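Lytic chitin monooxygenase (Enterococcus faecalis, PDB 4A02) uses copper to cleave the glycosidic bonds of alpha- and beta-chitin oxidatively, working in synergy with a chitinase to depolymerise the crystalline polymer. Local coordinates at residues S90-I95 against F111-S116; N22-R27 against A63-K68; F42-L47 against P105-N110; D77-L82 against N125-Q130. One frame throughout, in Å; residues are numbered along the deposited sequence. Where two conformers were deposited one is given.

Interaction 1 (S90-I95 against F111-S116); sequences SWDYYI and FDKIAS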
loop_
_atom_site.group_PDB
_atom_site.type_symbol
_atom_site.label_atom_id
_atom_site.label_comp_id
_atom_site.label_asym_id
_atom_site.label_seq_id
_atom_site.Cartn_x
_atom_site.Cartn_y
_atom_site.Cartn_z
ATOM N N SER A 90 10.269 -8.228 -6.877
ATOM C CA SER A 90 9.430 -8.779 -5.869
ATOM C C SER A 90 8.202 -7.970 -5.645
ATOM O O SER A 90 8.139 -6.785 -5.931
ATOM C CB SER A 90 10.217 -8.815 -4.540
ATOM O OG SER A 90 10.710 -7.533 -4.235
ATOM N N TRP A 91 7.193 -8.636 -5.049
ATOM C CA TRP A 91 5.961 -7.990 -4.555
ATOM C C TRP A 91 5.734 -8.573 -3.181
ATOM O O TRP A 91 5.600 -9.797 -3.025
ATOM C CB TRP A 91 4.774 -8.277 -5.444
ATOM C CG TRP A 91 4.972 -8.097 -6.932
ATOM C CD1 TRP A 91 5.526 -8.988 -7.836
ATOM C CD2 TRP A 91 4.600 -6.936 -7.685
ATOM N NE1 TRP A 91 5.504 -8.460 -9.080
ATOM C CE2 TRP A 91 4.938 -7.185 -9.015
ATOM C CE3 TRP A 91 4.014 -5.730 -7.354
ATOM C CZ2 TRP A 91 4.712 -6.248 -10.023
ATOM C CZ3 TRP A 91 3.769 -4.814 -8.347
ATOM C CH2 TRP A 91 4.105 -5.055 -9.686
ATOM N N ASP A 92 5.665 -7.726 -2.150
ATOM C CA ASP A 92 5.456 -8.174 -0.783
ATOM C C ASP A 92 4.228 -7.513 -0.198
ATOM O O ASP A 92 3.942 -6.355 -0.489
ATOM C CB ASP A 92 6.655 -7.837 0.107
ATOM C CG ASP A 92 7.904 -8.579 -0.310
ATOM O OD1 ASP A 92 7.933 -9.801 -0.117
ATOM O OD2 ASP A 92 8.809 -7.925 -0.775
ATOM N N TYR A 93 3.516 -8.253 0.658
ATOM C CA TYR A 93 2.294 -7.758 1.268
ATOM C C TYR A 93 2.270 -8.087 2.737
ATOM O O TYR A 93 2.590 -9.214 3.145
ATOM C CB TYR A 93 1.072 -8.357 0.589
ATOM C CG TYR A 93 0.940 -8.007 -0.862
ATOM C CD1 TYR A 93 1.600 -8.734 -1.853
ATOM C CD2 TYR A 93 0.188 -6.922 -1.281
ATOM C CE1 TYR A 93 1.468 -8.392 -3.177
ATOM C CE2 TYR A 93 0.068 -6.593 -2.599
ATOM C CZ TYR A 93 0.707 -7.331 -3.569
ATOM O OH TYR A 93 0.530 -6.927 -4.868
ATOM N N TYR A 94 1.838 -7.099 3.524
ATOM C CA TYR A 94 1.689 -7.166 4.969
ATOM C C TYR A 94 0.308 -6.709 5.353
ATOM O O TYR A 94 -0.287 -5.904 4.615
ATOM C CB TYR A 94 2.746 -6.259 5.638
ATOM C CG TYR A 94 4.163 -6.478 5.214
ATOM C CD1 TYR A 94 4.634 -5.911 4.004
ATOM C CD2 TYR A 94 5.058 -7.217 5.951
ATOM C CE1 TYR A 94 5.934 -6.084 3.589
ATOM C CE2 TYR A 94 6.388 -7.409 5.510
ATOM C CZ TYR A 94 6.790 -6.823 4.297
ATOM O OH TYR A 94 8.101 -7.033 3.889
ATOM N N ILE A 95 -0.206 -7.105 6.523
ATOM C CA ILE A 95 -1.448 -6.581 7.008
ATOM C C ILE A 95 -1.370 -6.414 8.525
ATOM O O ILE A 95 -0.797 -7.266 9.232
ATOM C CB ILE A 95 -2.668 -7.414 6.582
ATOM C CG1 ILE A 95 -3.975 -6.692 6.871
ATOM C CG2 ILE A 95 -2.647 -8.801 7.189
ATOM C CD1 ILE A 95 -5.183 -7.395 6.290
ATOM N N PHE A 111 2.227 -5.540 12.111
ATOM C CA PHE A 111 1.791 -6.209 10.894
ATOM C C PHE A 111 2.332 -7.635 10.859
ATOM O O PHE A 111 3.419 -7.901 11.379
ATOM C CB PHE A 111 2.252 -5.496 9.641
ATOM C CG PHE A 111 1.730 -4.114 9.362
ATOM C CD1 PHE A 111 1.982 -3.033 10.158
ATOM C CD2 PHE A 111 0.978 -3.895 8.197
ATOM C CE1 PHE A 111 1.559 -1.761 9.829
ATOM C CE2 PHE A 111 0.524 -2.624 7.865
ATOM C CZ PHE A 111 0.814 -1.555 8.693
ATOM N N ASP A 112 1.608 -8.489 10.148
ATOM C CA ASP A 112 2.103 -9.789 9.703
ATOM C C ASP A 112 2.378 -9.717 8.214
ATOM O O ASP A 112 1.592 -9.146 7.454
ATOM C CB ASP A 112 1.074 -10.899 9.937
ATOM C CG ASP A 112 0.764 -11.160 11.427
ATOM O OD1 ASP A 112 1.676 -11.003 12.252
ATOM O OD2 ASP A 112 -0.388 -11.501 11.721
ATOM N N LYS A 113 3.433 -10.394 7.773
ATOM C CA LYS A 113 3.668 -10.593 6.355
ATOM C C LYS A 113 2.783 -11.700 5.827
ATOM O O LYS A 113 2.726 -12.774 6.451
ATOM C CB LYS A 113 5.148 -10.905 6.064
ATOM C CG LYS A 113 5.443 -10.837 4.584
ATOM C CD LYS A 113 6.919 -10.972 4.282
ATOM C CE LYS A 113 7.209 -10.556 2.873
ATOM N NZ LYS A 113 8.555 -10.875 2.394
ATOM N N ILE A 114 2.069 -11.449 4.754
ATOM C CA ILE A 114 1.096 -12.405 4.217
ATOM C C ILE A 114 1.388 -12.875 2.809
ATOM O O ILE A 114 0.778 -13.913 2.398
ATOM C CB ILE A 114 -0.357 -11.902 4.370
ATOM C CG1 ILE A 114 -0.611 -10.626 3.620
ATOM C CG2 ILE A 114 -0.700 -11.816 5.853
ATOM C CD1 ILE A 114 -2.079 -10.245 3.535
ATOM N N ALA A 115 2.247 -12.256 2.049
ATOM C CA ALA A 115 2.610 -12.750 0.719
ATOM C C ALA A 115 3.942 -12.199 0.291
ATOM O O ALA A 115 4.302 -11.072 0.632
ATOM C CB ALA A 115 1.540 -12.388 -0.330
ATOM N N SER A 116 4.638 -13.008 -0.486
ATOM C CA SER A 116 5.875 -12.598 -1.153
ATOM C C SER A 116 5.874 -13.276 -2.524
ATOM O O SER A 116 5.899 -14.521 -2.605
ATOM C CB SER A 116 7.121 -13.015 -0.372
ATOM O OG SER A 116 8.294 -12.393 -0.953
HETATM O O HOH W 1 9.770 -8.964 4.271
#

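Interaction 2 (N22-R27 against A63-K68); sequences NTNVGR and ATRWHK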
loop_
_atom_site.group_PDB
_atom_site.type_symbol
_atom_site.label_atom_id
_atom_site.label_comp_id
_atom_site.label_asym_id
_atom_site.label_seq_id
_atom_site.Cartn_x
_atom_site.Cartn_y
_atom_site.Cartn_z
ATOM N N ASN A 22 -10.163 10.431 -0.757
ATOM C CA ASN A 22 -9.408 10.820 0.422
ATOM C C ASN A 22 -9.018 12.286 0.306
ATOM O O ASN A 22 -8.792 12.790 -0.796
ATOM C CB ASN A 22 -8.158 9.975 0.605
ATOM C CG ASN A 22 -8.410 8.620 1.190
ATOM O OD1 ASN A 22 -9.397 8.403 1.921
ATOM N ND2 ASN A 22 -7.497 7.691 0.956
ATOM N N THR A 23 -8.909 12.931 1.464
ATOM C CA THR A 23 -8.448 14.304 1.553
ATOM C C THR A 23 -7.067 14.385 2.175
ATOM O O THR A 23 -6.627 13.506 2.923
ATOM C CB THR A 23 -9.483 15.168 2.296
ATOM O OG1 THR A 23 -9.658 14.624 3.574
ATOM C CG2 THR A 23 -10.753 15.306 1.492
ATOM N N ASN A 24 -6.393 15.470 1.845
ATOM C CA ASN A 24 -5.061 15.815 2.358
ATOM C C ASN A 24 -4.115 14.629 2.403
ATOM O O ASN A 24 -3.727 14.117 3.461
ATOM C CB ASN A 24 -5.119 16.531 3.685
ATOM C CG ASN A 24 -3.756 17.059 4.073
ATOM O OD1 ASN A 24 -2.872 17.198 3.214
ATOM N ND2 ASN A 24 -3.578 17.355 5.351
ATOM N N VAL A 25 -3.648 14.227 1.212
ATOM C CA VAL A 25 -2.656 13.186 1.056
ATOM C C VAL A 25 -1.304 13.790 0.581
ATOM O O VAL A 25 -0.419 13.076 0.087
ATOM C CB VAL A 25 -3.099 12.074 0.106
ATOM C CG1 VAL A 25 -4.262 11.300 0.704
ATOM C CG2 VAL A 25 -3.433 12.588 -1.265
ATOM N N GLY A 26 -1.109 15.095 0.782
ATOM C CA GLY A 26 0.106 15.729 0.340
ATOM C C GLY A 26 0.319 15.534 -1.141
ATOM O O GLY A 26 -0.599 15.604 -1.946
ATOM N N ARG A 27 1.588 15.284 -1.504
ATOM C CA ARG A 27 1.957 15.131 -2.910
ATOM C C ARG A 27 1.191 14.029 -3.611
ATOM O O ARG A 27 1.112 14.062 -4.837
ATOM C CB ARG A 27 3.443 14.829 -3.056
ATOM C CG ARG A 27 4.391 15.969 -2.805
ATOM C CD ARG A 27 5.833 15.490 -2.775
ATOM N NE ARG A 27 6.240 15.071 -4.098
ATOM C CZ ARG A 27 7.414 14.538 -4.377
ATOM N NH1 ARG A 27 8.309 14.361 -3.449
ATOM N NH2 ARG A 27 7.721 14.186 -5.589
ATOM N N ALA A 63 -8.916 6.890 13.416
ATOM C CA ALA A 63 -9.921 5.924 12.996
ATOM C C ALA A 63 -10.819 6.424 11.895
ATOM O O ALA A 63 -11.445 5.592 11.202
ATOM C CB ALA A 63 -10.793 5.561 14.226
ATOM N N THR A 64 -10.943 7.698 11.685
ATOM C CA THR A 64 -11.837 8.288 10.707
ATOM C C THR A 64 -11.109 9.021 9.569
ATOM O O THR A 64 -11.782 9.550 8.677
ATOM C CB THR A 64 -12.847 9.222 11.352
ATOM O OG1 THR A 64 -12.185 10.261 12.014
ATOM C CG2 THR A 64 -13.699 8.420 12.352
ATOM N N ARG A 65 -9.789 9.050 9.548
ATOM C CA ARG A 65 -9.065 9.866 8.606
ATOM C C ARG A 65 -9.235 9.421 7.154
ATOM O O ARG A 65 -9.208 10.254 6.255
ATOM C CB ARG A 65 -7.577 9.859 8.976
ATOM C CG ARG A 65 -6.663 10.774 8.205
ATOM C CD ARG A 65 -6.923 12.263 8.480
ATOM N NE ARG A 65 -5.892 13.078 7.825
ATOM C CZ ARG A 65 -5.854 13.293 6.511
ATOM N NH1 ARG A 65 -6.873 12.974 5.754
ATOM N NH2 ARG A 65 -4.827 13.869 6.024
ATOM N N TRP A 66 -9.300 8.107 6.927
ATOM C CA TRP A 66 -9.142 7.535 5.611
ATOM C C TRP A 66 -10.342 6.703 5.215
ATOM O O TRP A 66 -10.987 6.041 6.036
ATOM C CB TRP A 66 -7.882 6.642 5.574
ATOM C CG TRP A 66 -6.654 7.308 6.028
ATOM C CD1 TRP A 66 -5.872 7.000 7.094
ATOM C CD2 TRP A 66 -6.011 8.472 5.422
ATOM N NE1 TRP A 66 -4.798 7.846 7.209
ATOM C CE2 TRP A 66 -4.869 8.765 6.181
ATOM C CE3 TRP A 66 -6.327 9.288 4.318
ATOM C CZ2 TRP A 66 -4.014 9.826 5.873
ATOM C CZ3 TRP A 66 -5.484 10.321 4.025
ATOM C CH2 TRP A 66 -4.357 10.590 4.786
ATOM N N HIS A 67 -10.631 6.676 3.896
ATOM C CA HIS A 67 -11.686 5.829 3.362
ATOM C C HIS A 67 -11.220 4.362 3.340
ATOM O O HIS A 67 -10.103 4.061 2.938
ATOM C CB HIS A 67 -12.045 6.279 1.938
ATOM C CG HIS A 67 -12.835 7.525 1.934
ATOM N ND1 HIS A 67 -12.239 8.762 2.147
ATOM C CD2 HIS A 67 -14.134 7.770 1.781
ATOM C CE1 HIS A 67 -13.170 9.694 2.101
ATOM N NE2 HIS A 67 -14.338 9.132 1.905
ATOM N N LYS A 68 -12.104 3.474 3.767
ATOM C CA LYS A 68 -11.746 2.074 3.993
ATOM C C LYS A 68 -12.607 1.177 3.103
ATOM O O LYS A 68 -13.831 1.105 3.288
ATOM C CB LYS A 68 -12.016 1.712 5.457
ATOM C CG LYS A 68 -11.284 2.587 6.458
ATOM C CD LYS A 68 -11.871 2.466 7.834
ATOM C CE LYS A 68 -11.357 3.419 8.853
ATOM N NZ LYS A 68 -11.745 4.848 8.508
HETATM O O HOH W 2 -7.743 5.106 2.121
HETATM O O HOH W 3 -10.071 11.099 3.600
#

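Interaction 3 (F42-L47 against P105-N110); sequences FITGKL and PLDIKN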
loop_
_atom_site.group_PDB
_atom_site.type_symbol
_atom_site.label_atom_id
_atom_site.label_comp_id
_atom_site.label_asym_id
_atom_site.label_seq_id
_atom_site.Cartn_x
_atom_site.Cartn_y
_atom_site.Cartn_z
ATOM N N PHE A 42 11.245 0.702 6.468
ATOM C CA PHE A 42 10.045 0.444 7.251
ATOM C C PHE A 42 10.099 1.321 8.514
ATOM O O PHE A 42 10.133 0.810 9.624
ATOM C CB PHE A 42 9.907 -1.011 7.595
ATOM C CG PHE A 42 9.639 -1.932 6.419
ATOM C CD1 PHE A 42 8.343 -2.139 5.982
ATOM C CD2 PHE A 42 10.661 -2.559 5.754
ATOM C CE1 PHE A 42 8.087 -2.955 4.904
ATOM C CE2 PHE A 42 10.391 -3.376 4.680
ATOM C CZ PHE A 42 9.102 -3.579 4.244
ATOM N N ILE A 43 10.081 2.629 8.316
ATOM C CA ILE A 43 10.309 3.569 9.394
ATOM C C ILE A 43 8.984 3.840 10.113
ATOM O O ILE A 43 7.988 4.204 9.496
ATOM C CB ILE A 43 10.879 4.883 8.852
ATOM C CG1 ILE A 43 12.200 4.666 8.089
ATOM C CG2 ILE A 43 11.002 5.936 9.932
ATOM C CD1 ILE A 43 12.536 5.782 7.142
ATOM N N THR A 44 8.996 3.641 11.430
ATOM C CA THR A 44 7.772 3.836 12.198
ATOM C C THR A 44 7.259 5.244 12.023
ATOM O O THR A 44 7.999 6.227 12.082
ATOM C CB THR A 44 8.033 3.528 13.664
ATOM O OG1 THR A 44 8.332 2.134 13.700
ATOM C CG2 THR A 44 6.845 3.825 14.550
ATOM N N GLY A 45 5.945 5.337 11.735
ATOM C CA GLY A 45 5.307 6.585 11.474
ATOM C C GLY A 45 5.511 7.166 10.114
ATOM O O GLY A 45 5.003 8.255 9.828
ATOM N N LYS A 46 6.236 6.434 9.273
ATOM C CA LYS A 46 6.562 6.868 7.937
ATOM C C LYS A 46 6.342 5.759 6.924
ATOM O O LYS A 46 6.947 5.727 5.869
ATOM C CB LYS A 46 7.981 7.417 7.819
ATOM C CG LYS A 46 8.141 8.647 8.786
ATOM C CD LYS A 46 9.123 9.613 8.349
ATOM C CE LYS A 46 8.909 10.809 9.341
ATOM N NZ LYS A 46 8.215 12.043 8.810
ATOM N N LEU A 47 5.453 4.804 7.256
ATOM C CA LEU A 47 5.181 3.713 6.293
ATOM C C LEU A 47 4.394 4.242 5.115
ATOM O O LEU A 47 4.715 3.986 3.946
ATOM C CB LEU A 47 4.408 2.573 6.974
ATOM C CG LEU A 47 5.176 1.834 8.074
ATOM C CD1 LEU A 47 4.333 0.610 8.471
ATOM C CD2 LEU A 47 6.560 1.458 7.670
ATOM N N PRO A 105 0.607 6.266 15.084
ATOM C CA PRO A 105 1.403 6.085 13.870
ATOM C C PRO A 105 1.628 4.595 13.563
ATOM O O PRO A 105 1.805 3.748 14.444
ATOM C CB PRO A 105 2.716 6.814 14.232
ATOM C CG PRO A 105 2.316 7.834 15.233
ATOM C CD PRO A 105 1.285 7.142 16.098
ATOM N N LEU A 106 1.684 4.281 12.268
ATOM C CA LEU A 106 1.892 2.931 11.812
ATOM C C LEU A 106 3.300 2.445 12.116
ATOM O O LEU A 106 4.278 3.103 11.870
ATOM C CB LEU A 106 1.635 2.806 10.317
ATOM C CG LEU A 106 0.215 3.066 9.856
ATOM C CD1 LEU A 106 0.145 3.070 8.326
ATOM C CD2 LEU A 106 -0.789 2.066 10.415
ATOM N N ASP A 107 3.392 1.195 12.593
ATOM C CA ASP A 107 4.634 0.550 12.945
ATOM C C ASP A 107 4.595 -0.856 12.363
ATOM O O ASP A 107 3.645 -1.582 12.606
ATOM C CB ASP A 107 4.791 0.539 14.464
ATOM C CG ASP A 107 6.094 -0.033 14.970
ATOM O OD1 ASP A 107 6.718 -0.879 14.302
ATOM O OD2 ASP A 107 6.474 0.390 16.116
ATOM N N ILE A 108 5.598 -1.230 11.562
ATOM C CA ILE A 108 5.589 -2.527 10.899
ATOM C C ILE A 108 5.554 -3.683 11.892
ATOM O O ILE A 108 5.109 -4.772 11.510
ATOM C CB ILE A 108 6.747 -2.651 9.890
ATOM C CG1 ILE A 108 6.506 -3.698 8.804
ATOM C CG2 ILE A 108 8.085 -2.867 10.615
ATOM C CD1 ILE A 108 5.381 -3.402 7.877
ATOM N N LYS A 109 5.976 -3.483 13.123
ATOM C CA LYS A 109 5.909 -4.574 14.098
ATOM C C LYS A 109 4.478 -5.002 14.345
ATOM O O LYS A 109 4.239 -6.104 14.843
ATOM C CB LYS A 109 6.531 -4.142 15.439
ATOM C CG LYS A 109 5.656 -3.229 16.345
ATOM C CD LYS A 109 6.373 -2.751 17.618
ATOM C CE LYS A 109 5.664 -1.708 18.439
ATOM N NZ LYS A 109 6.159 -1.262 19.726
ATOM N N ASN A 110 3.507 -4.126 14.051
ATOM C CA ASN A 110 2.091 -4.399 14.251
ATOM C C ASN A 110 1.431 -5.089 13.067
ATOM O O ASN A 110 0.198 -5.207 13.056
ATOM C CB ASN A 110 1.363 -3.118 14.591
ATOM C CG ASN A 110 1.820 -2.547 15.902
ATOM O OD1 ASN A 110 2.125 -3.269 16.829
ATOM N ND2 ASN A 110 1.899 -1.200 15.953
HETATM O O HOH W 4 7.898 0.516 11.439
HETATM O O HOH W 5 9.501 1.956 16.118
#

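Interaction 4 (D77-L82 against N125-Q130); sequences DITWNL and NKVVKQ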
loop_
_atom_site.group_PDB
_atom_site.type_symbol
_atom_site.label_atom_id
_atom_site.label_comp_id
_atom_site.label_asym_id
_atom_site.label_seq_id
_atom_site.Cartn_x
_atom_site.Cartn_y
_atom_site.Cartn_z
ATOM N N ASP A 77 -8.086 -10.317 -4.590
ATOM C CA ASP A 77 -7.421 -9.898 -5.800
ATOM C C ASP A 77 -6.977 -8.440 -5.623
ATOM O O ASP A 77 -7.799 -7.570 -5.335
ATOM C CB ASP A 77 -8.348 -10.061 -6.978
ATOM C CG ASP A 77 -8.635 -11.503 -7.347
ATOM O OD1 ASP A 77 -7.873 -12.416 -6.934
ATOM O OD2 ASP A 77 -9.660 -11.746 -8.027
ATOM N N ILE A 78 -5.698 -8.212 -5.795
ATOM C CA ILE A 78 -5.115 -6.881 -5.556
ATOM C C ILE A 78 -4.397 -6.457 -6.851
ATOM O O ILE A 78 -3.613 -7.282 -7.355
ATOM C CB ILE A 78 -4.252 -6.961 -4.288
ATOM C CG1 ILE A 78 -3.719 -5.604 -3.916
ATOM C CG2 ILE A 78 -3.141 -8.011 -4.357
ATOM C CD1 ILE A 78 -3.409 -5.429 -2.434
ATOM N N THR A 79 -4.753 -5.284 -7.453
ATOM C CA THR A 79 -4.319 -4.801 -8.759
ATOM C C THR A 79 -3.472 -3.552 -8.620
ATOM O O THR A 79 -3.921 -2.580 -7.984
ATOM C CB THR A 79 -5.507 -4.517 -9.662
ATOM O OG1 THR A 79 -6.248 -5.711 -9.857
ATOM C CG2 THR A 79 -5.111 -4.022 -11.069
ATOM N N TRP A 80 -2.307 -3.573 -9.229
ATOM C CA TRP A 80 -1.465 -2.400 -9.407
ATOM C C TRP A 80 -1.717 -1.768 -10.777
ATOM O O TRP A 80 -1.992 -2.462 -11.754
ATOM C CB TRP A 80 0.013 -2.705 -9.288
ATOM C CG TRP A 80 0.512 -3.128 -7.957
ATOM C CD1 TRP A 80 0.315 -4.322 -7.329
ATOM C CD2 TRP A 80 1.356 -2.354 -7.078
ATOM N NE1 TRP A 80 0.967 -4.341 -6.111
ATOM C CE2 TRP A 80 1.620 -3.141 -5.948
ATOM C CE3 TRP A 80 1.901 -1.062 -7.156
ATOM C CZ2 TRP A 80 2.422 -2.684 -4.905
ATOM C CZ3 TRP A 80 2.685 -0.603 -6.130
ATOM C CH2 TRP A 80 2.944 -1.411 -4.994
ATOM N N ASN A 81 -1.562 -0.444 -10.847
ATOM C CA ASN A 81 -1.469 0.265 -12.101
ATOM C C ASN A 81 -0.107 0.948 -12.130
ATOM O O ASN A 81 0.238 1.682 -11.199
ATOM C CB ASN A 81 -2.569 1.297 -12.282
ATOM C CG ASN A 81 -3.970 0.787 -12.470
ATOM O OD1 ASN A 81 -4.925 1.604 -12.556
ATOM N ND2 ASN A 81 -4.175 -0.520 -12.589
ATOM N N LEU A 82 0.662 0.659 -13.181
ATOM C CA LEU A 82 2.034 1.144 -13.287
ATOM C C LEU A 82 2.107 2.222 -14.311
ATOM O O LEU A 82 1.637 2.002 -15.439
ATOM C CB LEU A 82 2.965 -0.023 -13.638
ATOM C CG LEU A 82 2.812 -1.259 -12.784
ATOM C CD1 LEU A 82 3.858 -2.304 -13.192
ATOM C CD2 LEU A 82 2.938 -0.956 -11.290
ATOM N N ASN A 125 3.127 -6.010 -17.049
ATOM C CA ASN A 125 2.173 -5.172 -17.782
ATOM C C ASN A 125 1.834 -3.923 -16.959
ATOM O O ASN A 125 2.082 -3.864 -15.761
ATOM C CB ASN A 125 0.922 -6.010 -18.009
ATOM C CG ASN A 125 1.161 -7.076 -19.052
ATOM O OD1 ASN A 125 2.011 -7.020 -19.933
ATOM N ND2 ASN A 125 0.340 -8.089 -18.912
ATOM N N LYS A 126 1.161 -2.966 -17.576
ATOM C CA LYS A 126 0.749 -1.767 -16.896
ATOM C C LYS A 126 -0.323 -2.058 -15.840
ATOM O O LYS A 126 -0.451 -1.264 -14.933
ATOM C CB LYS A 126 0.210 -0.722 -17.873
ATOM C CG LYS A 126 1.309 -0.105 -18.747
ATOM C CD LYS A 126 0.671 0.989 -19.593
ATOM C CE LYS A 126 0.261 0.484 -20.977
ATOM N NZ LYS A 126 0.713 1.292 -22.160
ATOM N N VAL A 127 -1.085 -3.109 -15.996
ATOM C CA VAL A 127 -2.026 -3.575 -15.016
ATOM C C VAL A 127 -1.549 -4.944 -14.500
ATOM O O VAL A 127 -1.363 -5.876 -15.289
ATOM C CB VAL A 127 -3.454 -3.682 -15.582
ATOM C CG1 VAL A 127 -4.401 -4.237 -14.561
ATOM C CG2 VAL A 127 -3.902 -2.345 -16.055
ATOM N N VAL A 128 -1.286 -5.050 -13.202
ATOM C CA VAL A 128 -0.774 -6.268 -12.603
ATOM C C VAL A 128 -1.766 -6.755 -11.551
ATOM O O VAL A 128 -2.034 -6.047 -10.611
ATOM C CB VAL A 128 0.595 -6.034 -11.886
ATOM C CG1 VAL A 128 1.065 -7.339 -11.253
ATOM C CG2 VAL A 128 1.637 -5.579 -12.857
ATOM N N LYS A 129 -2.295 -7.921 -11.743
ATOM C CA LYS A 129 -3.326 -8.514 -10.839
ATOM C C LYS A 129 -2.688 -9.703 -10.138
ATOM O O LYS A 129 -2.127 -10.600 -10.784
ATOM C CB LYS A 129 -4.674 -8.981 -11.480
ATOM C CG LYS A 129 -5.803 -9.480 -10.458
ATOM C CD LYS A 129 -7.132 -9.740 -11.088
ATOM C CE LYS A 129 -7.137 -11.199 -11.579
ATOM N NZ LYS A 129 -8.020 -11.309 -12.770
ATOM N N GLN A 130 -2.769 -9.708 -8.819
ATOM C CA GLN A 130 -2.243 -10.753 -7.953
ATOM C C GLN A 130 -3.285 -11.122 -6.960
ATOM O O GLN A 130 -4.262 -10.418 -6.794
ATOM C CB GLN A 130 -1.003 -10.289 -7.242
ATOM C CG GLN A 130 0.068 -9.919 -8.245
ATOM C CD GLN A 130 1.332 -9.406 -7.610
ATOM O OE1 GLN A 130 1.385 -8.839 -6.518
ATOM N NE2 GLN A 130 2.409 -9.576 -8.339
#

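Interaction 1 (S90-I95 against F111-S116)
Tyr93 and Ala115 form a hydrogen-bonded pair of two antiparallel strands, Tyr93 N lying 2.9 Å from Ala115 O. In return Tyr93 O takes two donors from the same face of its carbonyl plane, Ile114 N at 2.8 Å and Ala115 N at 3.3 Å, which defines a classic beta bulge; the register shifts by one residue before Tyr94 pairs with Lys113. Among polar side chains, Asp92 OD1 is gripped from opposite faces of its carboxylate plane. Ser116 OG gives it a hydrogen bond of 2.7 Å, and Lys113 NZ a salt bridge of 2.8 Å, arriving 58° out of that plane. The lysine chain, extended beyond CG, passes the Tyr94 ring, with Lys113 CG 3.7 Å from Tyr94 CE2, and one water joins Lys113 NZ to Tyr94 OH. Apolar packing adds Ile95 CG2 against Ile114 CG2 at 3.8 Å. Strand 142-150 flanks strand 88-96 on its other edge, and Tyr93 and Ala115 face Ile132 of strand 127-134.

Interaction 2 (N22-R27 against A63-K68)
Asn22 OD1 is held by two donors of one residue: His67 N at 2.9 Å, in the carbonyl plane with an N-H...O angle of 170°, and His67 ND1, also at 2.9 Å but more bent. The second bond requires the proton on ND1, and Asn22 OD1 lies near the imidazole plane. A water adds a longer contact to the same oxygen and also bridges Thr23 N and Arg65 O, while Asn22 ND2 donates to Arg10 O and to another water.

Arg65 supplies a second clamp. Arg65 CG, anti to the backbone N (chi1 -173°), lies 3.4 Å above the centre of the Trp66 indole; the bend at chi2 (68°) then turns CD. Arg65 NH1 reaches Thr23 O at 2.9 Å and NH2 reaches Asn24 O at 2.8 Å; both oxygens lie at the guanidinium edge, and NE is paired with Glu60. Val25 CG1 approaches Trp66 CZ3 obliquely at 3.7 Å, while Trp66 NE1 donates to Glu60 O. A guanidinium on two backbone carbonyls and an asparagine oxygen held by His67 thus join two irregular segments, consistent with the long, loop-rich region that follows the first core strand (2-6) in chitin-active AA10 enzymes; the copper site is distant.

Interaction 3 (F42-L47 against P105-N110)
The Phe42 ring meets Ile108 obliquely: Phe42 CD1 lies 3.7 Å from Ile108 CG1, and Ile108 CD1 also approaches Phe42 CD1 and CE1. CG1 of Ile108 stands anti to the backbone N (chi1 -158°), which directs that branch to the ring, while CG2 packs against Phe42 CB. The same ring makes an edge-to-face contact with Tyr94.

Next to this apolar patch, Leu47 CD1 touches both Leu106 CB, at 3.9 Å, and the backbone N of Ile108. Gly45 CA rests on Pro105 CB at 3.8 Å; its positive phi (78°) suits the type II turn from Ile43 to Lys46, which the bond from Lys46 N to Ile43 O closes. From that turn Gly45 N donates to Leu106 O at 2.8 Å, nearly straight at 171° and in the carbonyl plane, the single direct hydrogen bond between the segments.

An Asx turn and waters make up the polar side. Asp107 OD1 accepts from Lys109 N at 3.0 Å, at the start of the 3-10 segment 108-110. One water links Phe42 O, Thr44 OG1 and Ile108 N; a second bonds Thr44 OG1 and, weakly, Asp107 OD2. The contact ties the loop between strands 36-38 and 69-71 to the one leading into strand 111-120, away from the copper site. Its chemistry implies a mixed join: one direct backbone bond, apolar contacts around Leu47 and Ile108, and a water-mediated polar side.

Interaction 4 (D77-L82 against N125-Q130)
Asn125 O receives the tip of Leu82, whose CD1 comes to 3.5 Å, and the next residue begins the pairing proper: Lys126 O accepts from Leu82 N at 2.8 Å. Val127 sits in a non-hydrogen-bonded pair with Asn81; its CG1, anti to the backbone N (chi1 177°), touches Thr79 CG2 at 3.6 Å, while CG2 lies beside Asn81 ND2. Val128 pairs with Trp80 through bonds in both directions, and Trp80 O accepts Val128 N and Asn81 ND2 from opposite faces of its plane. The segments run antiparallel at 162°, forming part of a three-stranded sheet in which 74-82 lies centrally between 2-6 and 127-134, one layer of the immunoglobulin-like beta-sandwich of this family. Val128 CG2 also meets Leu82 CD1 at 4.0 Å; the Leu82 side chain lies about 7 Å from those of the copper ligands His1 and His86. Lys129 CG crosses obliquely by Thr79 OG1 at 3.8 Å. Gln130 closes the register with Ile78: Ile78 N reaches Gln130 O at 2.8 Å, and Gln130 OE1 bonds to Tyr93 OH, which also bonds to Trp80 NE1.

Overall arrangement
From the N terminus, residues 22-27 come first and are met by 63-68, so interaction 2 closes a loop of mostly irregular chain. Residues 42-47 lie inside that loop but pair with 105-110, so interaction 3 crosses interaction 2; it also crosses interactions 4 and 1. Strand 77-82 opens interaction 4, which closes only at 125-130 and encloses interaction 1 whole, 90-95 with 111-116. Interactions 1 and 4 belong to the two facing sheets and touch through Tyr93, Trp91, Trp80 and Gln130. Interaction 3 borders interaction 1 through Phe42 and Tyr94, bringing the 42-47 loop against strand 88-96. Interaction 2 lies about 22 Å, centre to centre, from both strand pairs.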